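Long-range contacts in hypothetical protein (Bacteroides caccae, PDB 4M8R), which is of unknown function but joins an N-terminal Ig-like domain to a WD40-like beta-propeller domain, as members of the DUF4784 family do: residues Ile11-Ala16 / Leu94-Glu99; Ala303-Tyr308 / Val370-Arg375. One frame throughout, in Å; residues are numbered along the deposited sequence.

Interaction 1 comes first along the chain and closes before interaction 2 opens. It lies in the N-terminal Ig-like domain, where the loop before strand 16-18 meets the end of strand 88-96. Interaction 2 lies in the WD40-like domain, between strand 303-310 and strand 368-373. These are the first strands of two successive four-stranded antiparallel sheets. The two contacts share no strand and no sheet. Their centres are 53 Å apart and their nearest atoms about 37 Å apart, on opposite sides of the chain's centre. Each contact therefore joins parts within its own domain, and neither bridges the Ig-like domain to the propeller.

Interaction 1: residues Ile11-Ala16 / Leu94-Glu99; sequences ILVTNA and LNRASE
R96 and L12 make the one hydrogen bond between residues 11-16 and 94-99. NH2 of R96 donates to the backbone O of L12 at 2.6 Å. The N-H...O angle is 141°, so the bond is bent. The carbonyl oxygen sits at the edge of the guanidinium, nearly in its plane. The R96 side chain is bent at chi2 and chi3, and its guanidinium lies beside L12, with CG1 of V13 near its edge. Its other terminal nitrogen, NH1, forms a salt bridge with D42.

The L12 side chain adds van der Waals contacts beside this bond. It lies over one face of the guanidinium, with CG nearer the border of the group than its middle. CG of L12 is anti to its carbonyl carbon (chi1 -59°), which sets CG over that face. CB of L12 is 3.5 Å from NH2 of R96. The two side chains run past one another in opposing senses. At the far end of L12, CD1 reaches O of L94 at 3.8 Å. CD2 meets CB of E99 at 3.9 Å, while the carboxylate end of E99 turns off from residues 11-16.

V13 and L94 approach tip to tip. CD2 of L94 sits against both methyls of V13, 3.7 Å from CG1 and 3.8 Å from CG2. F38 of a nearby loop touches both V13 and L94, and M101 of strand 99-108 touches L12 and V13. The contact thus lays the loop before strand 16-18 against the hairpin of strands 88-96 and 99-108 in the Ig-like domain.

The guanidinium has two different partners, a neutral carbonyl at NH2 and a carboxylate at NH1. Together they would limit its rotation. D42 is likely to balance much of its charge, while the L12 side chain covers one face of the charged group.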
# COMPACT_ATOMS: atom_id res chain seq x y z
N ILE A 11 25.28 -14.93 -34.20
CA ILE A 11 25.35 -15.91 -33.11
C ILE A 11 26.59 -15.58 -32.29
O ILE A 11 27.69 -15.53 -32.83
CB ILE A 11 25.47 -17.36 -33.64
CG1 ILE A 11 24.29 -17.70 -34.56
CG2 ILE A 11 25.54 -18.35 -32.48
CD1 ILE A 11 24.56 -18.86 -35.50
N LEU A 12 26.42 -15.36 -30.99
CA LEU A 12 27.51 -14.87 -30.15
C LEU A 12 28.59 -15.93 -29.92
O LEU A 12 29.79 -15.65 -30.04
CB LEU A 12 26.98 -14.36 -28.81
CG LEU A 12 25.95 -13.23 -28.87
CD1 LEU A 12 25.62 -12.75 -27.46
CD2 LEU A 12 26.44 -12.06 -29.71
N VAL A 13 28.16 -17.14 -29.57
CA VAL A 13 29.07 -18.23 -29.26
C VAL A 13 28.51 -19.55 -29.78
O VAL A 13 27.30 -19.75 -29.80
CB VAL A 13 29.36 -18.35 -27.74
CG1 VAL A 13 30.21 -17.18 -27.25
CG2 VAL A 13 28.07 -18.43 -26.94
N THR A 14 29.41 -20.43 -30.19
CA THR A 14 29.03 -21.72 -30.76
C THR A 14 29.36 -22.84 -29.79
O THR A 14 30.19 -22.67 -28.89
CB THR A 14 29.79 -21.94 -32.07
OG1 THR A 14 31.16 -21.57 -31.89
CG2 THR A 14 29.18 -21.09 -33.18
N ASN A 15 28.70 -23.99 -29.97
CA ASN A 15 28.87 -25.16 -29.10
C ASN A 15 28.78 -24.78 -27.63
O ASN A 15 29.55 -25.27 -26.80
CB ASN A 15 30.22 -25.82 -29.37
CG ASN A 15 30.44 -26.10 -30.84
OD1 ASN A 15 31.34 -25.54 -31.46
ND2 ASN A 15 29.59 -26.95 -31.41
N ALA A 16 27.82 -23.92 -27.31
CA ALA A 16 27.73 -23.33 -25.98
C ALA A 16 26.64 -23.97 -25.15
O ALA A 16 25.75 -24.64 -25.66
CB ALA A 16 27.50 -21.83 -26.09
N LEU A 94 23.97 -14.93 -22.24
CA LEU A 94 25.20 -14.22 -22.56
C LEU A 94 24.84 -12.84 -23.10
O LEU A 94 24.02 -12.72 -24.01
CB LEU A 94 26.01 -14.98 -23.62
CG LEU A 94 27.39 -14.40 -23.93
CD1 LEU A 94 28.28 -14.43 -22.70
CD2 LEU A 94 28.03 -15.17 -25.07
N ASN A 95 25.46 -11.80 -22.54
CA ASN A 95 25.16 -10.42 -22.92
C ASN A 95 26.41 -9.77 -23.51
O ASN A 95 27.36 -9.47 -22.78
CB ASN A 95 24.66 -9.64 -21.69
CG ASN A 95 24.26 -8.21 -22.02
OD1 ASN A 95 24.23 -7.80 -23.18
ND2 ASN A 95 23.95 -7.44 -20.98
N ARG A 96 26.40 -9.56 -24.83
CA ARG A 96 27.49 -8.87 -25.51
C ARG A 96 26.99 -7.52 -26.01
O ARG A 96 26.41 -7.43 -27.10
CB ARG A 96 28.03 -9.72 -26.67
CG ARG A 96 29.12 -9.04 -27.51
CD ARG A 96 30.35 -9.91 -27.71
NE ARG A 96 30.17 -10.95 -28.72
CZ ARG A 96 30.39 -12.26 -28.55
NH1 ARG A 96 30.81 -12.75 -27.39
NH2 ARG A 96 30.19 -13.08 -29.56
N ALA A 97 27.21 -6.48 -25.21
CA ALA A 97 26.73 -5.12 -25.50
C ALA A 97 25.20 -5.11 -25.62
O ALA A 97 24.50 -5.39 -24.65
CB ALA A 97 27.41 -4.56 -26.75
N SER A 98 24.68 -4.81 -26.81
CA SER A 98 23.25 -4.95 -27.09
C SER A 98 22.76 -6.41 -26.93
O SER A 98 21.89 -6.70 -26.11
CB SER A 98 22.96 -4.44 -28.52
OG SER A 98 21.63 -4.68 -28.93
N GLU A 99 23.39 -7.31 -27.68
CA GLU A 99 22.85 -8.65 -27.97
C GLU A 99 22.75 -9.56 -26.74
O GLU A 99 23.56 -9.47 -25.83
CB GLU A 99 23.72 -9.38 -29.01
CG GLU A 99 24.12 -8.58 -30.26
CD GLU A 99 23.00 -8.45 -31.28
OE1 GLU A 99 21.82 -8.59 -30.90
OE2 GLU A 99 23.32 -8.21 -32.47

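Interaction 2: residues Ala303-Tyr308 / Val370-Arg375; sequences AIIPFY and VSITNR. With EDO (1,2-ethanediol), chain H.
I372 packs against I305 and F307 in the closer part of the contact. Its CD1 lies 4.1 Å from CG2 of I305, and its CG2 lies 4.1 Å from CB of F307. CG2 of I372 is anti to the backbone N, which brings it to F307. The F307 ring itself turns off from residues 370-375. CD1 of I305 lies 4.1 Å from the backbone C of V370. M330 of strand 325-333 touches both isoleucines.

The other end is polar, and a small solvent molecule sits between the chains there. N374 donates from ND2 to the backbone O of Y308 at 2.7 Å, with an N-H...O angle of 155°. The same amide stacks on the Y308 ring, the two planes 12° apart. ND2 lies 4.0 Å above the centre of the ring. Replacing N374 by an alanine would probably leave the Y308 carbonyl without this donor and uncover part of the ring face.

The solvent molecule is a 1,2-ethanediol, probably from the crystallisation liquor. Its O2 accepts a hydrogen bond from the backbone N of Y308 at 2.9 Å. Its O1 makes a weak, long bond to O of I372.

The axes of strand segments 303-308 and 370-373 come within 7.7 Å and are 17° from parallel, with no backbone hydrogen bonds between them. Each strand is the first of a separate four-stranded antiparallel sheet. Such neighbouring first strands, packed through side chains, are consistent with the innermost strands of successive blades in a WD40-like beta-propeller.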
# COMPACT_ATOMS: atom_id res chain seq x y z
N ALA A 303 30.39 10.00 28.37
CA ALA A 303 29.96 9.28 27.17
C ALA A 303 28.61 9.82 26.70
O ALA A 303 27.76 10.16 27.52
CB ALA A 303 29.87 7.78 27.42
N ILE A 304 28.45 9.91 25.38
CA ILE A 304 27.20 10.37 24.79
C ILE A 304 26.89 9.52 23.57
O ILE A 304 27.71 9.41 22.66
CB ILE A 304 27.25 11.85 24.38
CG1 ILE A 304 27.55 12.74 25.59
CG2 ILE A 304 25.93 12.28 23.74
CD1 ILE A 304 27.68 14.20 25.26
N ILE A 305 25.71 8.91 23.56
CA ILE A 305 25.25 8.12 22.43
C ILE A 305 23.86 8.60 22.02
O ILE A 305 22.94 8.60 22.85
CB ILE A 305 25.18 6.63 22.79
CG1 ILE A 305 26.51 6.15 23.38
CG2 ILE A 305 24.82 5.80 21.56
CD1 ILE A 305 26.47 4.74 23.95
N PRO A 306 23.68 9.00 20.75
CA PRO A 306 22.34 9.35 20.30
C PRO A 306 21.46 8.11 20.15
O PRO A 306 21.97 7.02 19.88
CB PRO A 306 22.58 9.99 18.92
CG PRO A 306 24.05 10.17 18.79
CD PRO A 306 24.68 9.15 19.68
N PHE A 307 20.15 8.28 20.32
CA PHE A 307 19.22 7.18 20.11
C PHE A 307 17.90 7.68 19.55
O PHE A 307 17.63 8.88 19.52
CB PHE A 307 18.96 6.44 21.43
CG PHE A 307 18.28 7.28 22.47
CD1 PHE A 307 16.90 7.43 22.47
CD2 PHE A 307 19.02 7.92 23.45
CE1 PHE A 307 16.28 8.21 23.43
CE2 PHE A 307 18.40 8.69 24.42
CZ PHE A 307 17.03 8.84 24.41
N TYR A 308 17.08 6.73 19.09
CA TYR A 308 15.70 7.02 18.73
C TYR A 308 14.78 5.89 19.14
O TYR A 308 15.21 4.75 19.23
CB TYR A 308 15.58 7.28 17.23
CG TYR A 308 15.67 6.05 16.35
CD1 TYR A 308 16.90 5.55 15.94
CD2 TYR A 308 14.51 5.42 15.90
CE1 TYR A 308 16.98 4.43 15.12
CE2 TYR A 308 14.58 4.31 15.09
CZ TYR A 308 15.81 3.81 14.70
OH TYR A 308 15.87 2.70 13.90
N VAL A 370 27.06 1.20 26.90
CA VAL A 370 28.11 1.12 25.87
C VAL A 370 27.59 0.83 24.46
O VAL A 370 28.34 0.96 23.49
CB VAL A 370 29.18 0.06 26.22
CG1 VAL A 370 30.03 0.54 27.39
CG2 VAL A 370 28.54 -1.29 26.52
N SER A 371 26.33 0.44 24.34
CA SER A 371 25.71 0.25 23.05
C SER A 371 24.20 0.44 23.17
O SER A 371 23.60 0.09 24.19
CB SER A 371 26.02 -1.14 22.50
OG SER A 371 25.75 -1.21 21.11
N ILE A 372 23.60 1.01 22.12
CA ILE A 372 22.15 1.12 22.00
C ILE A 372 21.76 0.70 20.59
O ILE A 372 22.44 1.04 19.62
CB ILE A 372 21.66 2.57 22.24
CG1 ILE A 372 22.17 3.11 23.57
CG2 ILE A 372 20.13 2.63 22.20
CD1 ILE A 372 21.70 4.51 23.90
N THR A 373 20.66 -0.04 20.48
CA THR A 373 20.18 -0.49 19.18
C THR A 373 18.68 -0.82 19.24
O THR A 373 18.12 -0.92 20.33
CB THR A 373 21.02 -1.69 18.68
OG1 THR A 373 20.60 -2.07 17.36
CG2 THR A 373 20.92 -2.87 19.64
N ASN A 374 18.05 -0.97 18.08
CA ASN A 374 16.59 -1.06 17.99
C ASN A 374 16.11 -2.31 17.28
O ASN A 374 16.61 -2.64 16.21
CB ASN A 374 16.02 0.14 17.24
CG ASN A 374 16.37 1.46 17.89
OD1 ASN A 374 17.52 1.89 17.87
ND2 ASN A 374 15.37 2.13 18.45
N ARG A 375 15.14 -2.99 17.88
CA ARG A 375 14.50 -4.14 17.25
C ARG A 375 13.23 -3.63 16.59
O ARG A 375 12.26 -3.29 17.28
CB ARG A 375 14.19 -5.22 18.28
CG ARG A 375 14.10 -6.60 17.66
CD ARG A 375 13.14 -7.54 18.38
NE ARG A 375 13.54 -7.85 19.74
CZ ARG A 375 13.19 -8.95 20.41
NH1 ARG A 375 12.45 -9.89 19.83
NH2 ARG A 375 13.61 -9.12 21.66
C1 EDO H . 20.97 4.42 18.29
O1 EDO H . 22.01 3.71 17.62
C2 EDO H . 19.66 3.68 18.08
O2 EDO H . 18.59 4.28 18.82